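Local structure of serpin B3 (Homo sapiens, 4ZK3) at residues A[153-158]-A[177-182]; A[328-333]-A[343-348]. The protein belongs to the serpin family of protease inhibitors, probably trapping proteases through its reactive-centre loop, and makes up the aggregating Pso p27 linked to psoriasis. All blocks are in the same frame, centred on the assembly; numbering follows the deposited sequence.

Contact 1 of 2, residues A[153-158]-A[177-182]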
ATOM      1  N   SER A 153       0.422  14.863  -8.975  1.00 23.74           N
ATOM      2  CA  SER A 153       1.523  15.706  -8.595  1.00 25.66           C
ATOM      3  C   SER A 153       2.319  15.140  -7.446  1.00 25.48           C
ATOM      4  O   SER A 153       3.475  15.490  -7.306  1.00 23.25           O
ATOM      5  CB  SER A 153       1.045  17.173  -8.284  1.00 30.68           C
ATOM      6  OG  SER A 153       0.797  17.403  -6.889  1.00 29.76           O
ATOM      7  N   GLN A 154       1.747  14.226  -6.649  1.00 23.58           N
ATOM      8  CA  GLN A 154       2.504  13.638  -5.572  1.00 25.80           C
ATOM      9  C   GLN A 154       3.028  12.213  -5.905  1.00 20.44           C
ATOM     10  O   GLN A 154       3.501  11.562  -5.010  1.00 21.83           O
ATOM     11  CB  GLN A 154       1.629  13.544  -4.283  1.00 26.40           C
ATOM     12  CG  GLN A 154       0.918  14.817  -3.893  1.00 27.26           C
ATOM     13  CD  GLN A 154       1.914  15.902  -3.552  1.00 29.74           C
ATOM     14  OE1 GLN A 154       2.780  15.716  -2.691  1.00 27.45           O
ATOM     15  NE2 GLN A 154       1.855  16.990  -4.274  1.00 33.95           N
ATOM     16  N   THR A 155       2.757  11.723  -7.090  1.00 19.76           N
ATOM     17  CA  THR A 155       3.064  10.358  -7.537  1.00 18.63           C
ATOM     18  C   THR A 155       3.861  10.282  -8.840  1.00 21.44           C
ATOM     19  O   THR A 155       3.887   9.229  -9.511  1.00 20.65           O
ATOM     20  CB  THR A 155       1.778   9.552  -7.695  1.00 18.77           C
ATOM     21  OG1 THR A 155       0.898  10.217  -8.592  1.00 20.26           O
ATOM     22  CG2 THR A 155       1.065   9.401  -6.322  1.00 18.67           C
ATOM     23  N   ASN A 156       4.603  11.353  -9.169  1.00 24.71           N
ATOM     24  CA  ASN A 156       5.324  11.440 -10.435  1.00 25.81           C
ATOM     25  C   ASN A 156       4.363  11.081 -11.621  1.00 24.57           C
ATOM     26  O   ASN A 156       4.701  10.391 -12.586  1.00 24.69           O
ATOM     27  CB  ASN A 156       6.585  10.546 -10.391  1.00 27.81           C
ATOM     28  CG  ASN A 156       7.481  10.734 -11.642  1.00 32.41           C
ATOM     29  OD1 ASN A 156       8.161   9.797 -12.143  1.00 32.66           O
ATOM     30  ND2 ASN A 156       7.471  11.933 -12.159  1.00 26.68           N
ATOM     31  N   GLU A 157       3.148  11.578 -11.527  1.00 23.40           N
ATOM     32  CA  GLU A 157       2.059  11.230 -12.428  1.00 26.42           C
ATOM     33  C   GLU A 157       1.700   9.794 -12.647  1.00 27.42           C
ATOM     34  O   GLU A 157       1.002   9.525 -13.647  1.00 25.70           O
ATOM     35  CB  GLU A 157       2.250  11.893 -13.814  1.00 33.27           C
ATOM     36  CG  GLU A 157       2.073  13.385 -13.774  1.00 40.44           C
ATOM     37  CD  GLU A 157       3.389  14.117 -13.865  1.00 50.41           C
ATOM     38  OE1 GLU A 157       3.591  14.790 -14.921  1.00 59.54           O
ATOM     39  OE2 GLU A 157       4.219  13.994 -12.929  1.00 49.58           O
ATOM     40  N   LYS A 158       2.112   8.880 -11.745  1.00 24.63           N
ATOM     41  CA  LYS A 158       1.785   7.445 -11.921  1.00 24.10           C
ATOM     42  C   LYS A 158       0.388   7.049 -11.508  1.00 24.06           C
ATOM     43  O   LYS A 158      -0.097   5.986 -11.916  1.00 20.64           O
ATOM     44  CB  LYS A 158       2.747   6.552 -11.087  1.00 26.05           C
ATOM     45  CG  LYS A 158       4.203   6.621 -11.536  1.00 26.94           C
ATOM     46  CD  LYS A 158       4.385   6.507 -13.052  1.00 29.73           C
ATOM     47  CE  LYS A 158       5.814   6.807 -13.433  1.00 34.62           C
ATOM     48  NZ  LYS A 158       5.953   6.765 -14.884  1.00 38.93           N
ATOM     49  N   VAL A 177      -7.305  12.509   1.455  1.00 19.18           N
ATOM     50  CA  VAL A 177      -6.465  11.822   0.519  1.00 20.25           C
ATOM     51  C   VAL A 177      -5.091  11.562   1.083  1.00 18.06           C
ATOM     52  O   VAL A 177      -4.562  12.411   1.724  1.00 17.25           O
ATOM     53  CB  VAL A 177      -6.392  12.608  -0.811  1.00 22.02           C
ATOM     54  CG1 VAL A 177      -5.577  11.827  -1.808  1.00 22.52           C
ATOM     55  CG2 VAL A 177      -7.790  12.798  -1.363  1.00 23.27           C
ATOM     56  N   ASN A 178      -4.587  10.349   0.910  1.00 16.19           N
ATOM     57  CA  ASN A 178      -3.205  10.011   1.123  1.00 15.92           C
ATOM     58  C   ASN A 178      -2.523   9.628  -0.186  1.00 18.02           C
ATOM     59  O   ASN A 178      -3.072   8.867  -0.977  1.00 19.11           O
ATOM     60  CB  ASN A 178      -3.047   8.774   2.047  1.00 15.89           C
ATOM     61  CG  ASN A 178      -1.615   8.376   2.210  1.00 15.90           C
ATOM     62  OD1 ASN A 178      -0.899   8.954   3.058  1.00 20.15           O
ATOM     63  ND2 ASN A 178      -1.154   7.500   1.386  1.00 13.90           N
ATOM     64  N   ALA A 179      -1.330  10.172  -0.445  1.00 18.33           N
ATOM     65  CA  ALA A 179      -0.485   9.715  -1.553  1.00 19.52           C
ATOM     66  C   ALA A 179       0.900   9.340  -1.061  1.00 18.48           C
ATOM     67  O   ALA A 179       1.499  10.047  -0.236  1.00 20.98           O
ATOM     68  CB  ALA A 179      -0.347  10.793  -2.630  1.00 18.88           C
ATOM     69  N   ILE A 180       1.411   8.247  -1.599  1.00 16.84           N
ATOM     70  CA  ILE A 180       2.733   7.711  -1.264  1.00 17.23           C
ATOM     71  C   ILE A 180       3.494   7.390  -2.555  1.00 16.75           C
ATOM     72  O   ILE A 180       2.889   6.927  -3.565  1.00 15.88           O
ATOM     73  CB  ILE A 180       2.618   6.448  -0.371  1.00 17.11           C
ATOM     74  CG1 ILE A 180       3.986   5.937   0.040  1.00 17.07           C
ATOM     75  CG2 ILE A 180       1.881   5.294  -1.107  1.00 16.23           C
ATOM     76  CD1 ILE A 180       3.969   4.783   1.066  1.00 17.15           C
ATOM     77  N   TYR A 181       4.809   7.697  -2.560  1.00 17.23           N
ATOM     78  CA  TYR A 181       5.632   7.593  -3.753  1.00 17.54           C
ATOM     79  C   TYR A 181       7.050   7.166  -3.387  1.00 18.47           C
ATOM     80  O   TYR A 181       7.641   7.698  -2.441  1.00 19.09           O
ATOM     81  CB  TYR A 181       5.680   8.922  -4.538  1.00 18.25           C
ATOM     82  CG  TYR A 181       6.583   8.828  -5.727  1.00 20.46           C
ATOM     83  CD1 TYR A 181       6.116   8.275  -6.895  1.00 21.07           C
ATOM     84  CD2 TYR A 181       7.948   9.244  -5.671  1.00 22.39           C
ATOM     85  CE1 TYR A 181       6.923   8.127  -8.002  1.00 24.74           C
ATOM     86  CE2 TYR A 181       8.774   9.086  -6.793  1.00 25.61           C
ATOM     87  CZ  TYR A 181       8.257   8.547  -7.957  1.00 23.21           C
ATOM     88  OH  TYR A 181       9.012   8.362  -9.115  1.00 24.67           O
ATOM     89  N   PHE A 182       7.569   6.175  -4.110  1.00 17.32           N
ATOM     90  CA  PHE A 182       8.882   5.646  -3.904  1.00 18.18           C
ATOM     91  C   PHE A 182       9.553   5.441  -5.277  1.00 20.19           C
ATOM     92  O   PHE A 182       8.942   4.875  -6.176  1.00 21.25           O
ATOM     93  CB  PHE A 182       8.796   4.316  -3.198  1.00 19.45           C
ATOM     94  CG  PHE A 182      10.083   3.570  -3.208  1.00 20.39           C
ATOM     95  CD1 PHE A 182      11.176   4.063  -2.490  1.00 21.56           C
ATOM     96  CD2 PHE A 182      10.228   2.418  -3.971  1.00 20.75           C
ATOM     97  CE1 PHE A 182      12.406   3.373  -2.519  1.00 25.04           C
ATOM     98  CE2 PHE A 182      11.413   1.739  -3.996  1.00 20.18           C
ATOM     99  CZ  PHE A 182      12.504   2.198  -3.271  1.00 21.67           C
TER
HETATM  100  O   HOH W   1       3.591  11.431  -2.172  1.00 24.95           O
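The ring of Tyr181 reaches out from its strand to lie along the turn at Thr155 and Asn156, illustrating how a loop with an exposed tip can be fitted to a sheet without backbone pairing. With CG anti to the backbone N (chi1 177°), the ring extends alongside the loop: its CE1 lies 3.4 Å from Asn156 CB and 3.6 Å from Thr155 O, all approaching obliquely. Nearer the backbone, Tyr181 CB lies 3.5 Å from Gln154 O. Two residues back along the strand, Ala179 CB meets Gln154 CB at 3.8 Å, while Thr155 CG2 rests 4.2 Å from the same Ala179 methyl. Thr155 chi1 (56°) sets OG1 between the backbone N and the carbonyl carbon, where it bonds to Val151 O in helix 140-153, leaving the methyl to the strand. Gln154 bends away at chi2 and gives NE2 to Ser153 OG. A type I' turn from Thr155 to Lys158 reverses the chain, closed by Lys158 N to Thr155 O at 2.9 Å. Water lies 2.8 Å from Gln154 O and more weakly holds Ala179 O. The direct contact is therefore mainly van der Waals, and the polar end of Tyr181 is satisfied outside it, its hydroxyl hydrogen-bonded to Glu342 OE2 in strand 340-351.

Contact 2 of 2, residues A[328-333]-A[343-348]; sequences VLHKAF and AAAATA
Leu329 and Ala348 pair through two backbone hydrogen bonds, Leu329 N to Ala348 O at 2.9 Å and Ala348 N to Leu329 O at 2.8 Å, at one end of an antiparallel beta hairpin in the large central sheet of the serpin fold. The alanine-rich 343-348 has the character of a serpin reactive-centre-loop hinge, and its place as a strand between 174-185 and 325-336 is consistent with the loop-inserted, relaxed state. Lys331 with Ala346 and Phe333 with Ala344 repeat the two-bond pattern, and the axes run 175° apart. Between these pairs lie the non-hydrogen-bonded ones: Ala332 and Ala345 touch methyl to methyl at 3.8 Å, and Ala345 CA lies 3.1 Å from Lys331 O in a CA-H...O contact. His330 and Thr347 form the other such pair. Because His330 CG is anti to the backbone N (chi1 -171°), its ring swings across to strand 343-348, meeting Thr347 OG1 at the ring edge, near its plane.

Further out, strand 276-294 flanks 328-333 on its other side through backbone bonds to His330 and Ala332, and helix 31-42 packs on the His330 and Thr347 face. On the opposite face the straight Lys331 chain carries NZ to Lys160 O. The buried imidazole is gripped at both nitrogens: NE2 bonds Ser30 N, and ND1 lies 2.8 Å from Thr347 OG1, a hydroxyl that also bonds Ser33 OG.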
ATOM      1  N   VAL A 328     -14.506   4.853  -0.469  1.00 26.06           N
ATOM      2  CA  VAL A 328     -13.084   4.711  -0.147  1.00 25.27           C
ATOM      3  C   VAL A 328     -12.477   4.012  -1.344  1.00 25.85           C
ATOM      4  O   VAL A 328     -12.907   2.899  -1.694  1.00 28.14           O
ATOM      5  CB  VAL A 328     -12.796   3.888   1.116  1.00 24.81           C
ATOM      6  CG1 VAL A 328     -11.281   3.860   1.439  1.00 24.98           C
ATOM      7  CG2 VAL A 328     -13.534   4.482   2.294  1.00 26.56           C
ATOM      8  N   LEU A 329     -11.553   4.711  -1.997  1.00 24.83           N
ATOM      9  CA  LEU A 329     -10.916   4.277  -3.225  1.00 26.17           C
ATOM     10  C   LEU A 329      -9.376   4.213  -3.072  1.00 22.98           C
ATOM     11  O   LEU A 329      -8.773   5.033  -2.367  1.00 22.45           O
ATOM     12  CB  LEU A 329     -11.232   5.243  -4.336  1.00 26.69           C
ATOM     13  CG  LEU A 329     -12.704   5.456  -4.658  1.00 28.47           C
ATOM     14  CD1 LEU A 329     -12.710   6.320  -5.867  1.00 31.90           C
ATOM     15  CD2 LEU A 329     -13.401   4.150  -4.962  1.00 29.46           C
ATOM     16  N   HIS A 330      -8.779   3.242  -3.736  1.00 21.00           N
ATOM     17  CA  HIS A 330      -7.322   3.033  -3.733  1.00 19.88           C
ATOM     18  C   HIS A 330      -6.868   2.656  -5.108  1.00 21.40           C
ATOM     19  O   HIS A 330      -7.518   1.833  -5.790  1.00 21.51           O
ATOM     20  CB  HIS A 330      -6.967   1.923  -2.764  1.00 18.60           C
ATOM     21  CG  HIS A 330      -5.499   1.750  -2.518  1.00 19.39           C
ATOM     22  ND1 HIS A 330      -4.746   2.639  -1.766  1.00 19.11           N
ATOM     23  CD2 HIS A 330      -4.650   0.766  -2.882  1.00 18.75           C
ATOM     24  CE1 HIS A 330      -3.490   2.215  -1.701  1.00 17.05           C
ATOM     25  NE2 HIS A 330      -3.401   1.108  -2.397  1.00 17.92           N
ATOM     26  N   LYS A 331      -5.716   3.189  -5.484  1.00 22.80           N
ATOM     27  CA  LYS A 331      -5.080   2.870  -6.728  1.00 22.71           C
ATOM     28  C   LYS A 331      -3.547   2.823  -6.552  1.00 22.50           C
ATOM     29  O   LYS A 331      -2.944   3.633  -5.873  1.00 22.28           O
ATOM     30  CB  LYS A 331      -5.509   3.927  -7.762  1.00 23.95           C
ATOM     31  CG  LYS A 331      -5.280   3.487  -9.182  1.00 29.09           C
ATOM     32  CD  LYS A 331      -5.869   4.464 -10.187  1.00 32.02           C
ATOM     33  CE  LYS A 331      -5.518   4.026 -11.596  1.00 35.74           C
ATOM     34  NZ  LYS A 331      -6.254   4.878 -12.573  1.00 38.54           N
ATOM     35  N   ALA A 332      -2.900   1.904  -7.232  1.00 20.56           N
ATOM     36  CA  ALA A 332      -1.486   1.634  -6.983  1.00 20.59           C
ATOM     37  C   ALA A 332      -0.782   1.195  -8.259  1.00 20.08           C
ATOM     38  O   ALA A 332      -1.404   0.600  -9.155  1.00 19.43           O
ATOM     39  CB  ALA A 332      -1.305   0.587  -5.872  1.00 19.10           C
ATOM     40  N   PHE A 333       0.509   1.503  -8.317  1.00 17.80           N
ATOM     41  CA  PHE A 333       1.385   1.284  -9.486  1.00 18.66           C
ATOM     42  C   PHE A 333       2.754   0.815  -9.017  1.00 19.91           C
ATOM     43  O   PHE A 333       3.308   1.368  -8.046  1.00 19.85           O
ATOM     44  CB  PHE A 333       1.571   2.656 -10.173  1.00 18.78           C
ATOM     45  CG  PHE A 333       2.653   2.690 -11.247  1.00 19.95           C
ATOM     46  CD1 PHE A 333       4.000   2.910 -10.920  1.00 21.07           C
ATOM     47  CD2 PHE A 333       2.308   2.567 -12.587  1.00 22.35           C
ATOM     48  CE1 PHE A 333       5.007   2.923 -11.916  1.00 22.23           C
ATOM     49  CE2 PHE A 333       3.303   2.648 -13.608  1.00 23.17           C
ATOM     50  CZ  PHE A 333       4.648   2.827 -13.258  1.00 21.88           C
ATOM     51  N   ALA A 343       7.373   2.987  -7.223  1.00 19.52           N
ATOM     52  CA  ALA A 343       6.110   2.547  -6.720  1.00 18.55           C
ATOM     53  C   ALA A 343       5.322   3.727  -6.191  1.00 17.81           C
ATOM     54  O   ALA A 343       5.940   4.597  -5.544  1.00 17.63           O
ATOM     55  CB  ALA A 343       6.291   1.492  -5.633  1.00 17.11           C
ATOM     56  N   ALA A 344       4.002   3.701  -6.413  1.00 15.92           N
ATOM     57  CA  ALA A 344       3.106   4.775  -5.997  1.00 16.99           C
ATOM     58  C   ALA A 344       1.771   4.300  -5.658  1.00 17.46           C
ATOM     59  O   ALA A 344       1.306   3.318  -6.203  1.00 20.85           O
ATOM     60  CB  ALA A 344       2.982   5.833  -7.096  1.00 17.43           C
ATOM     61  N   ALA A 345       1.076   5.011  -4.766  1.00 17.86           N
ATOM     62  CA  ALA A 345      -0.329   4.650  -4.466  1.00 15.29           C
ATOM     63  C   ALA A 345      -1.020   5.815  -3.879  1.00 15.97           C
ATOM     64  O   ALA A 345      -0.370   6.801  -3.429  1.00 15.10           O
ATOM     65  CB  ALA A 345      -0.416   3.445  -3.547  1.00 15.17           C
ATOM     66  N   ALA A 346      -2.339   5.744  -3.886  1.00 14.88           N
ATOM     67  CA  ALA A 346      -3.062   6.758  -3.213  1.00 16.06           C
ATOM     68  C   ALA A 346      -4.403   6.223  -2.769  1.00 16.24           C
ATOM     69  O   ALA A 346      -4.940   5.292  -3.386  1.00 16.56           O
ATOM     70  CB  ALA A 346      -3.213   8.010  -4.089  1.00 16.60           C
ATOM     71  N   THR A 347      -4.939   6.821  -1.705  1.00 15.84           N
ATOM     72  CA  THR A 347      -6.228   6.479  -1.150  1.00 16.62           C
ATOM     73  C   THR A 347      -7.061   7.727  -0.959  1.00 18.96           C
ATOM     74  O   THR A 347      -6.585   8.724  -0.431  1.00 17.96           O
ATOM     75  CB  THR A 347      -6.023   5.783   0.223  1.00 18.56           C
ATOM     76  OG1 THR A 347      -5.077   4.697   0.103  1.00 17.11           O
ATOM     77  CG2 THR A 347      -7.324   5.322   0.790  1.00 18.07           C
ATOM     78  N   ALA A 348      -8.321   7.655  -1.394  1.00 18.50           N
ATOM     79  CA  ALA A 348      -9.288   8.734  -1.220  1.00 19.64           C
ATOM     80  C   ALA A 348     -10.463   8.253  -0.380  1.00 19.63           C
ATOM     81  O   ALA A 348     -11.007   7.193  -0.630  1.00 18.49           O
ATOM     82  CB  ALA A 348      -9.794   9.216  -2.596  1.00 22.27           C
TER

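In the fold
Strand 340-351 is what the two contacts share: it forms one half of contact 2, and its other edge pairs with the strand of contact 1, through bonds such as Asn178 O to Thr347 N at 2.9 Å. The centres are about 8 Å apart. Contact 2 lies within the sheet, nearly all buried, and is built from regular backbone bonding and small methyl groups, with a single side-chain hydrogen bond, His330 to Thr347. Contact 1, farther from the chain centre, is largely buried too, with its exposure at Asn156; it sets an irregular loop upon one face of that sheet by side-chain contacts and water. Strand 340-351, probably the inserted loop, is touched over that face where Thr155 and Lys158 meet Ala344.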